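Local atomic coordinates of cytochrome cL (Hyphomicrobium denitrificans, PDB entry 2D0W), a protein that carries electrons through a covalently bound heme in the periplasm, probably serving as the electron acceptor of methanol dehydrogenase during methanol oxidation. Residues 41-55 with 110-124. Sequence-based numbering, arbitrary orientation.
Sequences YVEVAGCLPKGEEIY and LELDNMLKLIAWIRH
Glu52 lies over one face of the Trp121 indole: its CA stands 3.6 Å from the centroid of the five-membered ring, almost on the ring normal, and its CB and CG follow across toward the six-membered ring. Tyr55 comes obliquely to the indole, its CB 3.5 Å from Trp121 CD1. A second ring, His124, takes Leu48 CD1 over one face in a CH-pi contact, while the Glu43 carboxylate arrives at its edge, nearly coplanar with it. Leucine suits this place because its branch sends the other methyl, CD2, to Ala120. Trp121 CG is turned anti to the backbone N (chi1 180°), which carries the indole into a hole formed by Leu48, Gly51, Glu52 and Tyr55, a knob-into-hole fit that suits a broad, flat side chain. Shrinking it to an alanine is likely to empty the hole and leave Glu52 CB and Tyr55 CB without the indole they pack on.

This is the near-perpendicular crossing of the first and last helices of the cytochrome c core, a hallmark of the fold, although the chain extends beyond both. Residues 48-55 of helix 48-58 cross helix 112-124 with axes 7.3 Å apart at closest and a signed crossing angle of -93°. Glycine fits at Gly51 because any CB would run into Lys117 O; its CA instead makes a 3.2 Å CA-H...O contact with that oxygen. Leu118 and Ile122, beside Tyr55, also touch the heme, and Tyr55 OH bonds to Gly64 O.

Polar groups tie the loop before helix 48-55 to helix 112-124. His124 ND1 donates in its ring plane to the syn lone pair of Glu43 OE2 (3.0 Å, 162°), and a water links that oxygen and Glu43 N to Ala120 O. The small Ala120 CB lets Tyr41 O come close. Near the start of helix 112-124, Tyr41, long and hydroxyl-ended, reaches Asp113: its OH gives a 2.6 Å hydrogen bond to Asp113 OD1, which Thr27 also engages, while Lys117 NZ, 2.8 Å from Asp113 OD2, forms a salt bridge from above the carboxylate plane.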
loop_
_atom_site.group_PDB
_atom_site.type_symbol
_atom_site.label_atom_id
_atom_site.label_comp_id
_atom_site.label_asym_id
_atom_site.label_seq_id
_atom_site.Cartn_x
_atom_site.Cartn_y
_atom_site.Cartn_z
ATOM N N TYR A 41 -1.180 7.182 -5.781
ATOM C CA TYR A 41 -1.480 7.792 -4.486
ATOM C C TYR A 41 -0.300 7.830 -3.538
ATOM O O TYR A 41 -0.388 8.397 -2.438
ATOM C CB TYR A 41 -2.629 7.058 -3.793
ATOM C CG TYR A 41 -3.991 7.194 -4.431
ATOM C CD1 TYR A 41 -4.350 8.348 -5.163
ATOM C CD2 TYR A 41 -4.922 6.201 -4.285
ATOM C CE1 TYR A 41 -5.621 8.482 -5.715
ATOM C CE2 TYR A 41 -6.210 6.321 -4.841
ATOM C CZ TYR A 41 -6.556 7.477 -5.546
ATOM O OH TYR A 41 -7.823 7.592 -6.097
ATOM N N VAL A 42 0.787 7.176 -3.904
ATOM C CA VAL A 42 1.959 7.094 -3.016
ATOM C C VAL A 42 2.459 8.502 -2.712
ATOM O O VAL A 42 2.617 9.336 -3.622
ATOM C CB VAL A 42 3.042 6.128 -3.609
ATOM C CG1 VAL A 42 4.411 6.240 -2.943
ATOM C CG2 VAL A 42 2.592 4.652 -3.454
ATOM N N GLU A 43 2.636 8.773 -1.424
ATOM C CA GLU A 43 3.097 10.074 -0.936
ATOM C C GLU A 43 2.190 11.282 -1.283
ATOM O O GLU A 43 2.645 12.438 -1.253
ATOM C CB GLU A 43 4.590 10.303 -1.297
ATOM C CG GLU A 43 5.591 9.554 -0.410
ATOM C CD GLU A 43 5.305 9.716 1.087
ATOM O OE1 GLU A 43 5.626 10.780 1.664
ATOM O OE2 GLU A 43 4.754 8.767 1.704
ATOM N N VAL A 44 0.934 11.012 -1.644
ATOM C CA VAL A 44 -0.078 12.076 -1.734
ATOM C C VAL A 44 -0.691 12.176 -0.343
ATOM O O VAL A 44 -1.472 11.287 0.067
ATOM C CB VAL A 44 -1.195 11.779 -2.795
ATOM C CG1 VAL A 44 -2.220 12.923 -2.860
ATOM C CG2 VAL A 44 -0.624 11.475 -4.169
ATOM N N ALA A 45 -0.342 13.232 0.397
ATOM C CA ALA A 45 -0.797 13.358 1.787
ATOM C C ALA A 45 -2.306 13.176 1.909
ATOM O O ALA A 45 -2.770 12.602 2.883
ATOM C CB ALA A 45 -0.361 14.679 2.416
ATOM N N GLY A 46 -3.056 13.597 0.884
ATOM C CA GLY A 46 -4.519 13.638 0.964
ATOM C C GLY A 46 -5.133 12.243 1.048
ATOM O O GLY A 46 -6.206 12.061 1.609
ATOM N N CYS A 47 -4.416 11.262 0.505
ATOM C CA CYS A 47 -4.867 9.865 0.460
ATOM C C CYS A 47 -4.554 9.059 1.729
ATOM O O CYS A 47 -5.059 7.951 1.909
ATOM C CB CYS A 47 -4.216 9.186 -0.741
ATOM S SG CYS A 47 -4.561 10.106 -2.234
ATOM N N LEU A 48 -3.713 9.626 2.596
ATOM C CA LEU A 48 -3.181 8.904 3.770
ATOM C C LEU A 48 -4.127 8.547 4.884
ATOM O O LEU A 48 -4.118 7.382 5.307
ATOM C CB LEU A 48 -1.882 9.533 4.309
ATOM C CG LEU A 48 -0.767 9.615 3.254
ATOM C CD1 LEU A 48 0.389 10.429 3.787
ATOM C CD2 LEU A 48 -0.321 8.241 2.713
ATOM N N PRO A 49 -4.949 9.518 5.381
ATOM C CA PRO A 49 -5.943 9.138 6.408
ATOM C C PRO A 49 -6.823 7.945 6.018
ATOM O O PRO A 49 -7.087 7.071 6.842
ATOM C CB PRO A 49 -6.743 10.448 6.564
ATOM C CG PRO A 49 -5.829 11.574 6.149
ATOM C CD PRO A 49 -4.981 10.967 5.049
ATOM N N LYS A 50 -7.324 7.941 4.798
ATOM C CA LYS A 50 -8.106 6.809 4.363
ATOM C C LYS A 50 -7.285 5.488 4.329
ATOM O O LYS A 50 -7.750 4.449 4.846
ATOM C CB LYS A 50 -8.821 7.066 3.055
ATOM C CG LYS A 50 -9.621 5.848 2.589
ATOM C CD LYS A 50 -11.002 5.884 3.156
ATOM C CE LYS A 50 -11.677 4.527 2.945
ATOM N NZ LYS A 50 -12.988 4.463 3.636
ATOM N N GLY A 51 -6.060 5.547 3.820
ATOM C CA GLY A 51 -5.181 4.359 3.843
ATOM C C GLY A 51 -4.986 3.877 5.252
ATOM O O GLY A 51 -5.100 2.686 5.516
ATOM N N GLU A 52 -4.750 4.813 6.188
ATOM C CA GLU A 52 -4.574 4.454 7.608
ATOM C C GLU A 52 -5.800 3.825 8.232
ATOM O O GLU A 52 -5.685 2.817 8.963
ATOM C CB GLU A 52 -4.203 5.687 8.436
ATOM C CG GLU A 52 -4.121 5.416 9.902
ATOM C CD GLU A 52 -3.924 6.707 10.703
ATOM O OE1 GLU A 52 -4.511 7.718 10.325
ATOM O OE2 GLU A 52 -3.194 6.688 11.703
ATOM N N GLU A 53 -6.999 4.374 7.946
ATOM C CA GLU A 53 -8.199 3.746 8.538
ATOM C C GLU A 53 -8.406 2.282 8.085
ATOM O O GLU A 53 -8.776 1.436 8.884
ATOM C CB GLU A 53 -9.492 4.599 8.398
ATOM C CG GLU A 53 -9.789 5.148 7.035
ATOM C CD GLU A 53 -10.839 6.306 7.050
ATOM O OE1 GLU A 53 -12.021 6.036 7.354
ATOM O OE2 GLU A 53 -10.470 7.477 6.733
ATOM N N ILE A 54 -8.194 2.027 6.797
ATOM C CA ILE A 54 -8.300 0.676 6.206
ATOM C C ILE A 54 -7.296 -0.248 6.894
ATOM O O ILE A 54 -7.665 -1.314 7.416
ATOM C CB ILE A 54 -8.040 0.742 4.683
ATOM C CG1 ILE A 54 -9.197 1.453 3.987
ATOM C CG2 ILE A 54 -7.824 -0.666 4.064
ATOM C CD1 ILE A 54 -8.814 1.860 2.547
ATOM N N TYR A 55 -6.053 0.228 6.987
ATOM C CA TYR A 55 -4.945 -0.487 7.638
ATOM C C TYR A 55 -5.228 -0.871 9.087
ATOM O O TYR A 55 -5.021 -2.026 9.555
ATOM C CB TYR A 55 -3.638 0.359 7.560
ATOM C CG TYR A 55 -2.528 -0.341 8.272
ATOM C CD1 TYR A 55 -1.725 -1.283 7.604
ATOM C CD2 TYR A 55 -2.306 -0.124 9.633
ATOM C CE1 TYR A 55 -0.739 -2.000 8.260
ATOM C CE2 TYR A 55 -1.268 -0.821 10.287
ATOM C CZ TYR A 55 -0.531 -1.778 9.577
ATOM O OH TYR A 55 0.462 -2.484 10.170
ATOM N N LEU A 110 -11.352 -5.410 -0.483
ATOM C CA LEU A 110 -10.991 -3.994 -0.701
ATOM C C LEU A 110 -11.396 -3.549 -2.098
ATOM O O LEU A 110 -10.994 -4.188 -3.060
ATOM C CB LEU A 110 -9.451 -3.877 -0.646
ATOM C CG LEU A 110 -8.782 -4.062 0.720
ATOM C CD1 LEU A 110 -7.329 -4.671 0.648
ATOM C CD2 LEU A 110 -8.811 -2.707 1.344
ATOM N N GLU A 111 -12.126 -2.442 -2.245
ATOM C CA GLU A 111 -12.224 -1.824 -3.583
ATOM C C GLU A 111 -10.846 -1.400 -4.061
ATOM O O GLU A 111 -9.994 -0.956 -3.266
ATOM C CB GLU A 111 -13.185 -0.637 -3.591
ATOM C CG GLU A 111 -14.644 -1.075 -3.322
ATOM C CD GLU A 111 -15.550 0.083 -2.929
ATOM O OE1 GLU A 111 -15.144 1.251 -3.167
ATOM O OE2 GLU A 111 -16.666 -0.165 -2.378
ATOM N N LEU A 112 -10.633 -1.541 -5.371
ATOM C CA LEU A 112 -9.334 -1.315 -5.970
ATOM C C LEU A 112 -8.761 0.048 -5.606
ATOM O O LEU A 112 -7.554 0.154 -5.350
ATOM C CB LEU A 112 -9.398 -1.505 -7.485
ATOM C CG LEU A 112 -9.527 -2.976 -7.933
ATOM C CD1 LEU A 112 -8.392 -3.855 -7.415
ATOM C CD2 LEU A 112 -10.801 -3.502 -7.422
ATOM N N ASP A 113 -9.629 1.069 -5.561
ATOM C CA ASP A 113 -9.185 2.446 -5.266
ATOM C C ASP A 113 -8.711 2.523 -3.812
ATOM O O ASP A 113 -7.714 3.183 -3.519
ATOM C CB ASP A 113 -10.311 3.457 -5.537
ATOM C CG ASP A 113 -9.812 4.917 -5.535
ATOM O OD1 ASP A 113 -8.868 5.258 -6.283
ATOM O OD2 ASP A 113 -10.361 5.715 -4.743
ATOM N N ASN A 114 -9.415 1.806 -2.938
ATOM C CA ASN A 114 -9.042 1.735 -1.532
ATOM C C ASN A 114 -7.780 0.935 -1.326
ATOM O O ASN A 114 -6.958 1.291 -0.499
ATOM C CB ASN A 114 -10.186 1.213 -0.657
ATOM C CG ASN A 114 -11.298 2.284 -0.454
ATOM O OD1 ASN A 114 -11.043 3.454 -0.471
ATOM N ND2 ASN A 114 -12.519 1.848 -0.298
ATOM N N MET A 115 -7.623 -0.143 -2.083
ATOM C CA MET A 115 -6.371 -0.908 -2.052
ATOM C C MET A 115 -5.203 0.008 -2.300
ATOM O O MET A 115 -4.116 -0.144 -1.713
ATOM C CB MET A 115 -6.397 -1.991 -3.137
ATOM C CG MET A 115 -5.042 -2.642 -3.339
ATOM S SD MET A 115 -4.684 -3.799 -2.007
ATOM C CE MET A 115 -5.534 -5.232 -2.661
ATOM N N LEU A 116 -5.384 0.954 -3.219
ATOM C CA LEU A 116 -4.259 1.836 -3.590
ATOM C C LEU A 116 -3.897 2.842 -2.513
ATOM O O LEU A 116 -2.762 3.320 -2.448
ATOM C CB LEU A 116 -4.550 2.515 -4.935
ATOM C CG LEU A 116 -4.568 1.590 -6.124
ATOM C CD1 LEU A 116 -4.881 2.406 -7.349
ATOM C CD2 LEU A 116 -3.222 0.828 -6.271
ATOM N N LYS A 117 -4.886 3.228 -1.711
ATOM C CA LYS A 117 -4.688 4.151 -0.597
ATOM C C LYS A 117 -4.058 3.407 0.577
ATOM O O LYS A 117 -3.243 3.906 1.334
ATOM C CB LYS A 117 -6.034 4.738 -0.155
ATOM C CG LYS A 117 -6.680 5.725 -1.147
ATOM C CD LYS A 117 -8.088 6.091 -0.623
ATOM C CE LYS A 117 -8.711 7.230 -1.360
ATOM N NZ LYS A 117 -8.810 6.839 -2.762
ATOM N N LEU A 118 -4.483 2.178 0.742
ATOM C CA LEU A 118 -3.834 1.297 1.734
ATOM C C LEU A 118 -2.332 1.191 1.448
ATOM O O LEU A 118 -1.503 1.290 2.352
ATOM C CB LEU A 118 -4.460 -0.098 1.669
ATOM C CG LEU A 118 -3.779 -1.213 2.477
ATOM C CD1 LEU A 118 -3.583 -0.824 3.947
ATOM C CD2 LEU A 118 -4.585 -2.542 2.294
ATOM N N ILE A 119 -1.986 0.942 0.196
ATOM C CA ILE A 119 -0.556 0.777 -0.180
ATOM C C ILE A 119 0.193 2.129 0.084
ATOM O O ILE A 119 1.301 2.148 0.612
ATOM C CB ILE A 119 -0.469 0.322 -1.630
ATOM C CG1 ILE A 119 -0.874 -1.151 -1.754
ATOM C CG2 ILE A 119 0.950 0.555 -2.247
ATOM C CD1 ILE A 119 -1.118 -1.670 -3.219
ATOM N N ALA A 120 -0.426 3.260 -0.231
ATOM C CA ALA A 120 0.198 4.576 0.039
ATOM C C ALA A 120 0.490 4.719 1.509
ATOM O O ALA A 120 1.528 5.270 1.893
ATOM C CB ALA A 120 -0.699 5.739 -0.415
ATOM N N TRP A 121 -0.419 4.226 2.350
ATOM C CA TRP A 121 -0.199 4.279 3.833
ATOM C C TRP A 121 0.973 3.408 4.217
ATOM O O TRP A 121 1.791 3.824 5.019
ATOM C CB TRP A 121 -1.421 3.815 4.655
ATOM C CG TRP A 121 -1.200 3.857 6.155
ATOM C CD1 TRP A 121 -1.221 2.795 7.042
ATOM C CD2 TRP A 121 -0.912 5.010 6.930
ATOM N NE1 TRP A 121 -0.980 3.239 8.324
ATOM C CE2 TRP A 121 -0.784 4.598 8.279
ATOM C CE3 TRP A 121 -0.755 6.368 6.622
ATOM C CZ2 TRP A 121 -0.487 5.503 9.322
ATOM C CZ3 TRP A 121 -0.445 7.270 7.672
ATOM C CH2 TRP A 121 -0.322 6.817 8.995
ATOM N N ILE A 122 0.994 2.153 3.715
ATOM C CA ILE A 122 2.113 1.258 3.976
ATOM C C ILE A 122 3.462 1.877 3.588
ATOM O O ILE A 122 4.431 1.773 4.334
ATOM C CB ILE A 122 1.914 -0.161 3.314
ATOM C CG1 ILE A 122 0.689 -0.864 3.932
ATOM C CG2 ILE A 122 3.225 -0.993 3.407
ATOM C CD1 ILE A 122 0.220 -2.096 3.096
ATOM N N ARG A 123 3.535 2.531 2.434
ATOM C CA ARG A 123 4.779 3.232 2.051
ATOM C C ARG A 123 5.092 4.357 3.025
ATOM O O ARG A 123 6.275 4.593 3.365
ATOM C CB ARG A 123 4.716 3.784 0.620
ATOM C CG ARG A 123 4.432 2.691 -0.482
ATOM C CD ARG A 123 5.381 1.538 -0.285
ATOM N NE ARG A 123 5.315 0.673 -1.449
ATOM C CZ ARG A 123 5.839 -0.541 -1.539
ATOM N NH1 ARG A 123 6.465 -1.079 -0.527
ATOM N NH2 ARG A 123 5.706 -1.209 -2.674
ATOM N N HIS A 124 4.052 5.072 3.450
ATOM C CA HIS A 124 4.251 6.277 4.329
ATOM C C HIS A 124 4.850 6.007 5.734
ATOM O O HIS A 124 5.530 6.877 6.308
ATOM C CB HIS A 124 2.938 7.060 4.503
ATOM C CG HIS A 124 3.133 8.416 5.125
ATOM N ND1 HIS A 124 3.701 9.478 4.447
ATOM C CD2 HIS A 124 2.819 8.882 6.354
ATOM C CE1 HIS A 124 3.745 10.535 5.248
ATOM N NE2 HIS A 124 3.226 10.192 6.414
HETATM O O HOH W 1 2.853 6.940 0.619
#